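PDB 2NT2: protein phosphatase Slingshot homolog 2 from Homo sapiens, which dephosphorylates and so activates the actin-depolymerizing factor cofilin, acting through a dual-specificity phosphatase domain, the part crystallised here. Local coordinates for residues T5-S15 with Y117-T125; W67-K78 with S97-E106. The protein carries 1 engineered substitution. One frame throughout, in Å; residues are numbered along the deposited sequence.

Overall arrangement
Both contacts lie within one catalytic domain, a mixed five-stranded sheet packed among helices. Contact 1 lays the end of helix 111-121 and the turn after it on the edge hairpin 5-14; contact 2 crosses helix 67-79 with 94-107. Both are partly buried, contact 2 nearer the chain centre (about 7 Å between centres, against 9 Å) and contact 1 on the outermost strand 5-8. Contact 1 relies on two hydrogen bonds, from a tyrosine and an arginine, whereas contact 2 has no clear direct one and is built from rings, methyl groups and a lysine over a ring. They meet where H10 NE2 and Y102 OH probably hydrogen-bond and where L13 packs on V99 and F8 on A103.

Contact 1. Residues T5-S15 with Y117-T125; sequences TQIFEHVFLGS and YVKERRTVT
Strand 5-8 and helix 117-121 run nearly antiparallel, at 155°, with their axes 9.0 Å apart at closest approach, and T5 and I7 lie nearest R122 and V118. Y117 spans the gap at one end: its OH donates to I7 O over 2.9 Å, almost in line with the carbonyl bond, and the oxygen sits at the edge of the ring in its plane. With CG anti to the backbone N (chi1 -180°), the ring is carried out to the strand. There it lies nearly parallel to the F8 ring, planes at 11°, but the two are slid apart and barely overlap; the nearest atoms are F8 CE2 and Y117 CE2, 3.3 Å apart. A tyrosine suits this place because its ring packs against I7 CG2 while its hydroxyl satisfies a strand carbonyl at the classic beta bulge, where I7 and F8 both face V11.

Branched and apolar residues fill the middle. I7 CG2 meets V118 CG2 at 4.1 Å, and L13 CD2 touches V118 CG1 at 3.9 Å. At the far end R122, just past the helix, reaches back across L13, its CD 3.5 Å from L13 CD2. Its NH1 then donates a nearly straight bond to T5 OG1 (3.1 Å), which lies in the guanidinium plane, while G14 CA sits over one face, where no side chain intervenes. NH2 gives a bond to a water, and M90 O and G91 O take bonds from NH2 and NE, linking this arginine to the phosphate-binding loop (P-loop) of the protein-tyrosine phosphatase family, which carries the engineered S88 at the position of the catalytic phosphocysteine.

Beyond the contact, strand 11-14 bonds to strand 83-87, L13 packs on S95 of helix 94-107, and the F8 ring meets Y107 edge-to-face.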
loop_
_atom_site.group_PDB
_atom_site.type_symbol
_atom_site.label_atom_id
_atom_site.label_comp_id
_atom_site.label_asym_id
_atom_site.label_seq_id
_atom_site.Cartn_x
_atom_site.Cartn_y
_atom_site.Cartn_z
ATOM N N THR A 5 1.170 9.386 -4.086
ATOM C CA THR A 5 2.621 9.550 -3.978
ATOM C C THR A 5 3.337 8.359 -4.602
ATOM O O THR A 5 3.125 7.227 -4.177
ATOM C CB THR A 5 3.076 9.711 -2.518
ATOM O OG1 THR A 5 2.348 10.766 -1.888
ATOM C CG2 THR A 5 4.545 10.113 -2.470
ATOM N N GLN A 6 4.183 8.631 -5.594
ATOM C CA GLN A 6 4.954 7.562 -6.219
ATOM C C GLN A 6 6.067 7.103 -5.285
ATOM O O GLN A 6 6.921 7.897 -4.893
ATOM C CB GLN A 6 5.551 7.992 -7.564
ATOM C CG GLN A 6 5.945 6.798 -8.427
ATOM C CD GLN A 6 6.284 7.154 -9.857
ATOM O OE1 GLN A 6 6.481 8.313 -10.214
ATOM N NE2 GLN A 6 6.359 6.133 -10.707
ATOM N N ILE A 7 6.047 5.817 -4.938
ATOM C CA ILE A 7 7.091 5.328 -4.031
ATOM C C ILE A 7 8.097 4.460 -4.764
ATOM O O ILE A 7 9.298 4.504 -4.487
ATOM C CB ILE A 7 6.468 4.565 -2.851
ATOM C CG1 ILE A 7 5.334 5.356 -2.180
ATOM C CG2 ILE A 7 7.532 4.180 -1.847
ATOM C CD1 ILE A 7 5.755 6.750 -1.746
ATOM N N PHE A 8 7.597 3.669 -5.705
ATOM C CA PHE A 8 8.474 2.914 -6.594
ATOM C C PHE A 8 8.008 3.093 -8.033
ATOM O O PHE A 8 6.971 3.738 -8.202
ATOM C CB PHE A 8 8.532 1.443 -6.194
ATOM C CG PHE A 8 9.137 1.279 -4.803
ATOM C CD1 PHE A 8 8.415 0.667 -3.798
ATOM C CD2 PHE A 8 10.417 1.738 -4.537
ATOM C CE1 PHE A 8 8.957 0.514 -2.537
ATOM C CE2 PHE A 8 10.972 1.599 -3.278
ATOM C CZ PHE A 8 10.234 0.981 -2.283
ATOM N N GLU A 9 8.769 2.574 -8.986
ATOM C CA GLU A 9 8.389 2.706 -10.390
ATOM C C GLU A 9 6.932 2.279 -10.580
ATOM O O GLU A 9 6.169 2.951 -11.261
ATOM C CB GLU A 9 9.311 1.900 -11.297
ATOM C CG GLU A 9 8.642 0.881 -12.195
ATOM C CD GLU A 9 8.161 1.432 -13.519
ATOM O OE1 GLU A 9 8.402 0.782 -14.555
ATOM O OE2 GLU A 9 7.525 2.515 -13.534
ATOM N N HIS A 10 6.583 1.183 -9.912
ATOM C CA HIS A 10 5.289 0.543 -10.069
ATOM C C HIS A 10 4.369 0.725 -8.877
ATOM O O HIS A 10 3.375 -0.006 -8.755
ATOM C CB HIS A 10 5.508 -0.957 -10.333
ATOM C CG HIS A 10 6.179 -1.649 -9.185
ATOM N ND1 HIS A 10 7.412 -1.283 -8.698
ATOM C CD2 HIS A 10 5.775 -2.695 -8.424
ATOM C CE1 HIS A 10 7.743 -2.073 -7.688
ATOM N NE2 HIS A 10 6.761 -2.943 -7.500
ATOM N N VAL A 11 4.650 1.671 -7.979
ATOM C CA VAL A 11 3.858 1.752 -6.746
ATOM C C VAL A 11 3.499 3.190 -6.395
ATOM O O VAL A 11 4.378 4.045 -6.269
ATOM C CB VAL A 11 4.577 1.135 -5.532
ATOM C CG1 VAL A 11 3.748 1.293 -4.261
ATOM C CG2 VAL A 11 4.903 -0.330 -5.772
ATOM N N PHE A 12 2.207 3.438 -6.198
ATOM C CA PHE A 12 1.754 4.724 -5.675
ATOM C C PHE A 12 1.077 4.522 -4.320
ATOM O O PHE A 12 0.413 3.504 -4.121
ATOM C CB PHE A 12 0.790 5.422 -6.638
ATOM C CG PHE A 12 1.492 6.163 -7.768
ATOM C CD1 PHE A 12 1.836 5.507 -8.937
ATOM C CD2 PHE A 12 1.798 7.509 -7.639
ATOM C CE1 PHE A 12 2.477 6.178 -9.962
ATOM C CE2 PHE A 12 2.443 8.186 -8.656
ATOM C CZ PHE A 12 2.786 7.521 -9.820
ATOM N N LEU A 13 1.238 5.501 -3.450
ATOM C CA LEU A 13 0.576 5.528 -2.146
ATOM C C LEU A 13 -0.396 6.699 -2.064
ATOM O O LEU A 13 -0.000 7.848 -2.298
ATOM C CB LEU A 13 1.645 5.608 -1.050
ATOM C CG LEU A 13 1.132 5.596 0.392
ATOM C CD1 LEU A 13 0.416 4.285 0.668
ATOM C CD2 LEU A 13 2.272 5.827 1.374
ATOM N N GLY A 14 -1.672 6.460 -1.752
ATOM C CA GLY A 14 -2.644 7.544 -1.812
ATOM C C GLY A 14 -3.889 7.357 -0.978
ATOM O O GLY A 14 -3.980 6.504 -0.098
ATOM N N SER A 15 -4.905 8.178 -1.254
ATOM C CA SER A 15 -6.151 8.181 -0.506
ATOM C C SER A 15 -7.331 7.734 -1.361
ATOM O O SER A 15 -7.189 7.430 -2.545
ATOM C CB SER A 15 -6.431 9.582 0.056
ATOM O OG SER A 15 -6.567 10.528 -0.997
ATOM N N TYR A 117 12.233 5.815 3.999
ATOM C CA TYR A 117 12.108 6.003 2.556
ATOM C C TYR A 117 10.707 6.510 2.223
ATOM O O TYR A 117 10.529 7.489 1.505
ATOM C CB TYR A 117 12.400 4.699 1.822
ATOM C CG TYR A 117 12.295 4.798 0.318
ATOM C CD1 TYR A 117 13.357 5.281 -0.441
ATOM C CD2 TYR A 117 11.136 4.412 -0.344
ATOM C CE1 TYR A 117 13.254 5.370 -1.815
ATOM C CE2 TYR A 117 11.030 4.500 -1.722
ATOM C CZ TYR A 117 12.096 4.981 -2.452
ATOM O OH TYR A 117 12.013 5.075 -3.822
ATOM N N VAL A 118 9.716 5.819 2.781
ATOM C CA VAL A 118 8.319 6.142 2.532
ATOM C C VAL A 118 7.917 7.443 3.212
ATOM O O VAL A 118 7.159 8.229 2.641
ATOM C CB VAL A 118 7.382 5.013 3.003
ATOM C CG1 VAL A 118 5.930 5.425 2.806
ATOM C CG2 VAL A 118 7.677 3.713 2.263
ATOM N N LYS A 119 8.430 7.692 4.412
ATOM C CA LYS A 119 8.041 8.897 5.148
ATOM C C LYS A 119 8.514 10.156 4.429
ATOM O O LYS A 119 7.815 11.167 4.412
ATOM C CB LYS A 119 8.587 8.870 6.573
ATOM C CG LYS A 119 8.406 10.172 7.336
ATOM C CD LYS A 119 6.967 10.349 7.801
ATOM C CE LYS A 119 6.874 11.360 8.930
ATOM N NZ LYS A 119 5.470 11.767 9.223
ATOM N N GLU A 120 9.694 10.073 3.834
ATOM C CA GLU A 120 10.307 11.185 3.118
ATOM C C GLU A 120 9.443 11.674 1.967
ATOM O O GLU A 120 9.265 12.879 1.784
ATOM C CB GLU A 120 11.685 10.783 2.585
ATOM C CG GLU A 120 12.790 11.731 3.026
ATOM C CD GLU A 120 13.940 11.773 2.044
ATOM O OE1 GLU A 120 13.840 12.516 1.043
ATOM O OE2 GLU A 120 14.952 11.074 2.274
ATOM N N ARG A 121 8.898 10.759 1.171
ATOM C CA ARG A 121 8.047 11.138 0.049
ATOM C C ARG A 121 6.616 11.420 0.465
ATOM O O ARG A 121 5.980 12.361 -0.011
ATOM C CB ARG A 121 8.078 10.019 -1.007
ATOM C CG ARG A 121 9.443 9.904 -1.648
ATOM C CD ARG A 121 9.924 8.470 -1.816
ATOM N NE ARG A 121 11.381 8.408 -1.675
ATOM C CZ ARG A 121 12.241 8.439 -2.686
ATOM N NH1 ARG A 121 11.785 8.531 -3.929
ATOM N NH2 ARG A 121 13.544 8.387 -2.452
ATOM N N ARG A 122 6.087 10.595 1.364
ATOM C CA ARG A 122 4.725 10.840 1.847
ATOM C C ARG A 122 4.753 11.196 3.331
ATOM O O ARG A 122 4.616 10.339 4.198
ATOM C CB ARG A 122 3.819 9.641 1.586
ATOM C CG ARG A 122 2.379 9.886 1.998
ATOM C CD ARG A 122 1.401 9.231 1.034
ATOM N NE ARG A 122 0.023 9.518 1.439
ATOM C CZ ARG A 122 -0.799 10.279 0.725
ATOM N NH1 ARG A 122 -0.377 10.802 -0.416
ATOM N NH2 ARG A 122 -2.034 10.500 1.152
ATOM N N THR A 123 4.966 12.476 3.587
ATOM C CA THR A 123 5.155 13.035 4.910
ATOM C C THR A 123 3.993 12.755 5.846
ATOM O O THR A 123 4.176 12.689 7.067
ATOM C CB THR A 123 5.389 14.559 4.809
ATOM O OG1 THR A 123 4.197 15.213 4.365
ATOM C CG2 THR A 123 6.456 14.839 3.756
ATOM N N VAL A 124 2.779 12.585 5.322
ATOM C CA VAL A 124 1.654 12.335 6.223
ATOM C C VAL A 124 1.605 10.873 6.662
ATOM O O VAL A 124 0.804 10.524 7.534
ATOM C CB VAL A 124 0.292 12.724 5.628
ATOM C CG1 VAL A 124 0.119 14.233 5.630
ATOM C CG2 VAL A 124 0.115 12.159 4.230
ATOM N N THR A 125 2.450 10.030 6.080
ATOM C CA THR A 125 2.501 8.625 6.466
ATOM C C THR A 125 2.643 8.460 7.976
ATOM O O THR A 125 3.532 9.019 8.613
ATOM C CB THR A 125 3.653 7.857 5.790
ATOM O OG1 THR A 125 4.886 8.543 6.028
ATOM C CG2 THR A 125 3.441 7.804 4.286
HETATM O O HOH W 1 -3.378 11.774 -1.237
#

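Contact 2. Residues W67-K78 with S97-E106; sequences WNDTYKFISKAK and STVIAYAMKE
W67 lays its indole over A101 where two helices of the dual-specificity phosphatase fold, 67-79 and 94-107, cross at -76° with axes 9.7 Å apart. Alanine suits the crossing: its small CB stands 3.6 Å from the centroid of the five-membered ring, almost on the normal, in a CH-pi contact. T98 OG1 meets the indole edge in plane, 3.3 Å from W67 CZ3, and has its own hydrogen bond to R94 O. Next to it, T98 CG2 packs on T70 CB. Beside this pair, water 2 donates to T70 OG1 and T98 O, bridging the helices.

Tight packing continues at Y102. The CG2 branch of I74 presses on one face of its ring, 3.8 Å from the centroid, and E106 CB covers the opposite face, so the ring is held between two alkyl groups. Its first torsion turns the ring away from the backbone N and sends the phenol past helix 67-79 to the turn between strands 5-8 and 11-14, where its OH probably hydrogen-bonds H10 NE2. The Y71 ring meets it obliquely, planes at 39°, with Y71 CD1 and Y102 CD1 3.4 Å apart.

Toward solvent the grip slackens. N68 and K78 are exposed, and K78 NZ forms a long salt bridge to E106 OE1, at 3.8 Å. K105 suits this margin, since its methylene chain lies against an aromatic ring while its charge stays near the surface. K105 crosses the Y71 face: its CE sits above the ring centre, and the bend at chi4 (53°) leaves NZ 4.4 Å from the ring centroid in a cation-pi interaction.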
loop_
_atom_site.group_PDB
_atom_site.type_symbol
_atom_site.label_atom_id
_atom_site.label_comp_id
_atom_site.label_asym_id
_atom_site.label_seq_id
_atom_site.Cartn_x
_atom_site.Cartn_y
_atom_site.Cartn_z
ATOM N N TRP A 67 0.157 -9.246 4.274
ATOM C CA TRP A 67 1.168 -8.571 3.463
ATOM C C TRP A 67 1.689 -9.459 2.325
ATOM O O TRP A 67 2.229 -8.911 1.352
ATOM C CB TRP A 67 2.342 -7.984 4.160
ATOM C CG TRP A 67 2.397 -7.225 5.408
ATOM C CD1 TRP A 67 3.192 -7.648 6.437
ATOM C CD2 TRP A 67 1.781 -6.027 5.891
ATOM N NE1 TRP A 67 3.111 -6.800 7.521
ATOM C CE2 TRP A 67 2.241 -5.794 7.199
ATOM C CE3 TRP A 67 0.871 -5.135 5.314
ATOM C CZ2 TRP A 67 1.830 -4.699 7.961
ATOM C CZ3 TRP A 67 0.467 -4.054 6.073
ATOM C CH2 TRP A 67 0.943 -3.846 7.371
ATOM N N ASN A 68 1.557 -10.780 2.386
ATOM C CA ASN A 68 2.047 -11.584 1.261
ATOM C C ASN A 68 1.040 -11.569 0.113
ATOM O O ASN A 68 1.405 -11.649 -1.053
ATOM C CB ASN A 68 2.361 -13.008 1.699
ATOM C CG ASN A 68 2.600 -13.952 0.538
ATOM O OD1 ASN A 68 1.681 -14.648 0.100
ATOM N ND2 ASN A 68 3.828 -14.004 0.037
ATOM N N ASP A 69 -0.226 -11.421 0.478
ATOM C CA ASP A 69 -1.314 -11.194 -0.462
ATOM C C ASP A 69 -1.090 -9.864 -1.183
ATOM O O ASP A 69 -1.213 -9.746 -2.398
ATOM C CB ASP A 69 -2.655 -11.118 0.263
ATOM C CG ASP A 69 -3.192 -12.450 0.730
ATOM O OD1 ASP A 69 -2.483 -13.470 0.607
ATOM O OD2 ASP A 69 -4.341 -12.475 1.229
ATOM N N THR A 70 -0.768 -8.853 -0.378
ATOM C CA THR A 70 -0.471 -7.527 -0.915
ATOM C C THR A 70 0.790 -7.601 -1.769
ATOM O O THR A 70 0.847 -7.071 -2.880
ATOM C CB THR A 70 -0.332 -6.492 0.208
ATOM O OG1 THR A 70 0.714 -6.851 1.117
ATOM C CG2 THR A 70 -1.598 -6.470 1.069
ATOM N N TYR A 71 1.788 -8.315 -1.250
ATOM C CA TYR A 71 3.001 -8.557 -2.013
ATOM C C TYR A 71 2.679 -9.152 -3.384
ATOM O O TYR A 71 3.189 -8.664 -4.395
ATOM C CB TYR A 71 3.951 -9.511 -1.270
ATOM C CG TYR A 71 5.230 -9.741 -2.050
ATOM C CD1 TYR A 71 6.250 -8.794 -2.011
ATOM C CD2 TYR A 71 5.431 -10.879 -2.815
ATOM C CE1 TYR A 71 7.426 -8.980 -2.713
ATOM C CE2 TYR A 71 6.604 -11.075 -3.522
ATOM C CZ TYR A 71 7.598 -10.121 -3.467
ATOM O OH TYR A 71 8.769 -10.302 -4.163
ATOM N N LYS A 72 1.863 -10.194 -3.384
ATOM C CA LYS A 72 1.469 -10.931 -4.576
ATOM C C LYS A 72 0.883 -10.013 -5.648
ATOM O O LYS A 72 1.250 -10.071 -6.820
ATOM C CB LYS A 72 0.443 -12.007 -4.201
ATOM C CG LYS A 72 0.517 -13.281 -5.016
ATOM C CD LYS A 72 -0.719 -13.478 -5.886
ATOM C CE LYS A 72 -0.368 -13.833 -7.322
ATOM N NZ LYS A 72 0.316 -12.710 -8.027
ATOM N N PHE A 73 -0.061 -9.178 -5.226
ATOM C CA PHE A 73 -0.751 -8.285 -6.136
ATOM C C PHE A 73 0.188 -7.237 -6.729
ATOM O O PHE A 73 0.219 -7.056 -7.947
ATOM C CB PHE A 73 -1.918 -7.603 -5.415
ATOM C CG PHE A 73 -2.848 -6.858 -6.363
ATOM C CD1 PHE A 73 -3.656 -7.563 -7.239
ATOM C CD2 PHE A 73 -2.902 -5.475 -6.361
ATOM C CE1 PHE A 73 -4.505 -6.904 -8.104
ATOM C CE2 PHE A 73 -3.750 -4.808 -7.225
ATOM C CZ PHE A 73 -4.554 -5.523 -8.095
ATOM N N ILE A 74 0.929 -6.558 -5.861
ATOM C CA ILE A 74 1.815 -5.479 -6.283
ATOM C C ILE A 74 2.909 -6.016 -7.203
ATOM O O ILE A 74 3.300 -5.362 -8.164
ATOM C CB ILE A 74 2.495 -4.785 -5.085
ATOM C CG1 ILE A 74 1.541 -4.125 -4.087
ATOM C CG2 ILE A 74 3.531 -3.781 -5.574
ATOM C CD1 ILE A 74 2.231 -3.625 -2.836
ATOM N N SER A 75 3.398 -7.205 -6.867
ATOM C CA SER A 75 4.357 -7.928 -7.691
ATOM C C SER A 75 3.731 -8.233 -9.052
ATOM O O SER A 75 4.384 -8.181 -10.093
ATOM C CB SER A 75 4.806 -9.208 -6.986
ATOM O OG SER A 75 4.792 -10.331 -7.848
ATOM N N LYS A 76 2.440 -8.537 -9.024
ATOM C CA LYS A 76 1.664 -8.758 -10.238
ATOM C C LYS A 76 1.667 -7.524 -11.129
ATOM O O LYS A 76 1.863 -7.621 -12.341
ATOM C CB LYS A 76 0.235 -9.152 -9.867
ATOM C CG LYS A 76 -0.708 -9.296 -11.050
ATOM C CD LYS A 76 -2.080 -9.763 -10.580
ATOM C CE LYS A 76 -2.829 -10.494 -11.687
ATOM N NZ LYS A 76 -4.117 -11.055 -11.191
ATOM N N ALA A 77 1.479 -6.348 -10.537
ATOM C CA ALA A 77 1.437 -5.118 -11.323
ATOM C C ALA A 77 2.726 -4.953 -12.129
ATOM O O ALA A 77 2.695 -4.861 -13.354
ATOM C CB ALA A 77 1.195 -3.911 -10.438
ATOM N N LYS A 78 3.849 -4.939 -11.430
ATOM C CA LYS A 78 5.169 -4.886 -12.046
ATOM C C LYS A 78 5.323 -5.938 -13.139
ATOM O O LYS A 78 5.908 -5.684 -14.190
ATOM C CB LYS A 78 6.255 -5.071 -10.984
ATOM C CG LYS A 78 7.353 -6.068 -11.304
ATOM C CD LYS A 78 8.012 -6.599 -10.039
ATOM C CE LYS A 78 7.642 -8.058 -9.817
ATOM N NZ LYS A 78 8.521 -8.707 -8.811
ATOM N N SER A 97 1.522 1.554 5.789
ATOM C CA SER A 97 2.103 0.378 6.407
ATOM C C SER A 97 2.331 -0.730 5.384
ATOM O O SER A 97 3.403 -1.331 5.333
ATOM C CB SER A 97 1.191 -0.153 7.520
ATOM O OG SER A 97 0.670 0.907 8.298
ATOM N N THR A 98 1.307 -0.991 4.579
ATOM C CA THR A 98 1.396 -2.011 3.541
ATOM C C THR A 98 2.556 -1.730 2.593
ATOM O O THR A 98 3.346 -2.613 2.273
ATOM C CB THR A 98 0.093 -2.087 2.721
ATOM O OG1 THR A 98 -0.981 -2.476 3.581
ATOM C CG2 THR A 98 0.211 -3.154 1.645
ATOM N N VAL A 99 2.660 -0.472 2.172
ATOM C CA VAL A 99 3.742 -0.077 1.271
ATOM C C VAL A 99 5.100 -0.265 1.933
ATOM O O VAL A 99 6.059 -0.726 1.313
ATOM C CB VAL A 99 3.593 1.381 0.805
ATOM C CG1 VAL A 99 4.887 1.854 0.165
ATOM C CG2 VAL A 99 2.434 1.532 -0.167
ATOM N N ILE A 100 5.199 0.068 3.222
ATOM C CA ILE A 100 6.481 -0.083 3.905
ATOM C C ILE A 100 6.900 -1.552 3.947
ATOM O O ILE A 100 8.060 -1.875 3.708
ATOM C CB ILE A 100 6.454 0.495 5.329
ATOM C CG1 ILE A 100 6.391 2.018 5.397
ATOM C CG2 ILE A 100 7.654 -0.020 6.116
ATOM C CD1 ILE A 100 5.493 2.580 6.477
ATOM N N ALA A 101 5.953 -2.429 4.256
ATOM C CA ALA A 101 6.172 -3.861 4.318
ATOM C C ALA A 101 6.612 -4.415 2.970
ATOM O O ALA A 101 7.506 -5.253 2.901
ATOM C CB ALA A 101 4.910 -4.582 4.773
ATOM N N TYR A 102 5.969 -3.972 1.891
ATOM C CA TYR A 102 6.354 -4.481 0.574
ATOM C C TYR A 102 7.820 -4.161 0.274
ATOM O O TYR A 102 8.558 -5.014 -0.214
ATOM C CB TYR A 102 5.454 -3.903 -0.514
ATOM C CG TYR A 102 5.925 -4.220 -1.917
ATOM C CD1 TYR A 102 5.726 -5.482 -2.464
ATOM C CD2 TYR A 102 6.567 -3.266 -2.693
ATOM C CE1 TYR A 102 6.152 -5.786 -3.742
ATOM C CE2 TYR A 102 6.997 -3.560 -3.975
ATOM C CZ TYR A 102 6.786 -4.821 -4.495
ATOM O OH TYR A 102 7.215 -5.109 -5.772
ATOM N N ALA A 103 8.237 -2.939 0.573
ATOM C CA ALA A 103 9.609 -2.497 0.350
ATOM C C ALA A 103 10.609 -3.306 1.166
ATOM O O ALA A 103 11.676 -3.689 0.672
ATOM C CB ALA A 103 9.745 -1.013 0.651
ATOM N N MET A 104 10.273 -3.600 2.419
ATOM C CA MET A 104 11.109 -4.470 3.247
ATOM C C MET A 104 11.296 -5.825 2.568
ATOM O O MET A 104 12.404 -6.313 2.367
ATOM C CB MET A 104 10.461 -4.694 4.611
ATOM C CG MET A 104 10.552 -3.536 5.581
ATOM S SD MET A 104 9.443 -3.702 6.994
ATOM C CE MET A 104 10.152 -5.102 7.845
ATOM N N LYS A 105 10.164 -6.425 2.211
ATOM C CA LYS A 105 10.176 -7.718 1.539
ATOM C C LYS A 105 10.885 -7.661 0.189
ATOM O O LYS A 105 11.797 -8.442 -0.084
ATOM C CB LYS A 105 8.743 -8.224 1.339
ATOM C CG LYS A 105 8.699 -9.669 0.856
ATOM C CD LYS A 105 7.451 -10.389 1.343
ATOM C CE LYS A 105 7.154 -11.592 0.453
ATOM N NZ LYS A 105 8.350 -12.474 0.319
ATOM N N GLU A 106 10.452 -6.735 -0.656
ATOM C CA GLU A 106 10.887 -6.650 -2.043
ATOM C C GLU A 106 12.356 -6.292 -2.179
ATOM O O GLU A 106 13.102 -6.982 -2.886
ATOM C CB GLU A 106 10.016 -5.644 -2.800
ATOM C CG GLU A 106 10.352 -5.431 -4.258
ATOM C CD GLU A 106 10.293 -6.685 -5.100
ATOM O OE1 GLU A 106 9.208 -7.257 -5.317
ATOM O OE2 GLU A 106 11.371 -7.119 -5.566
HETATM O O HOH W 2 3.119 -5.372 1.388
#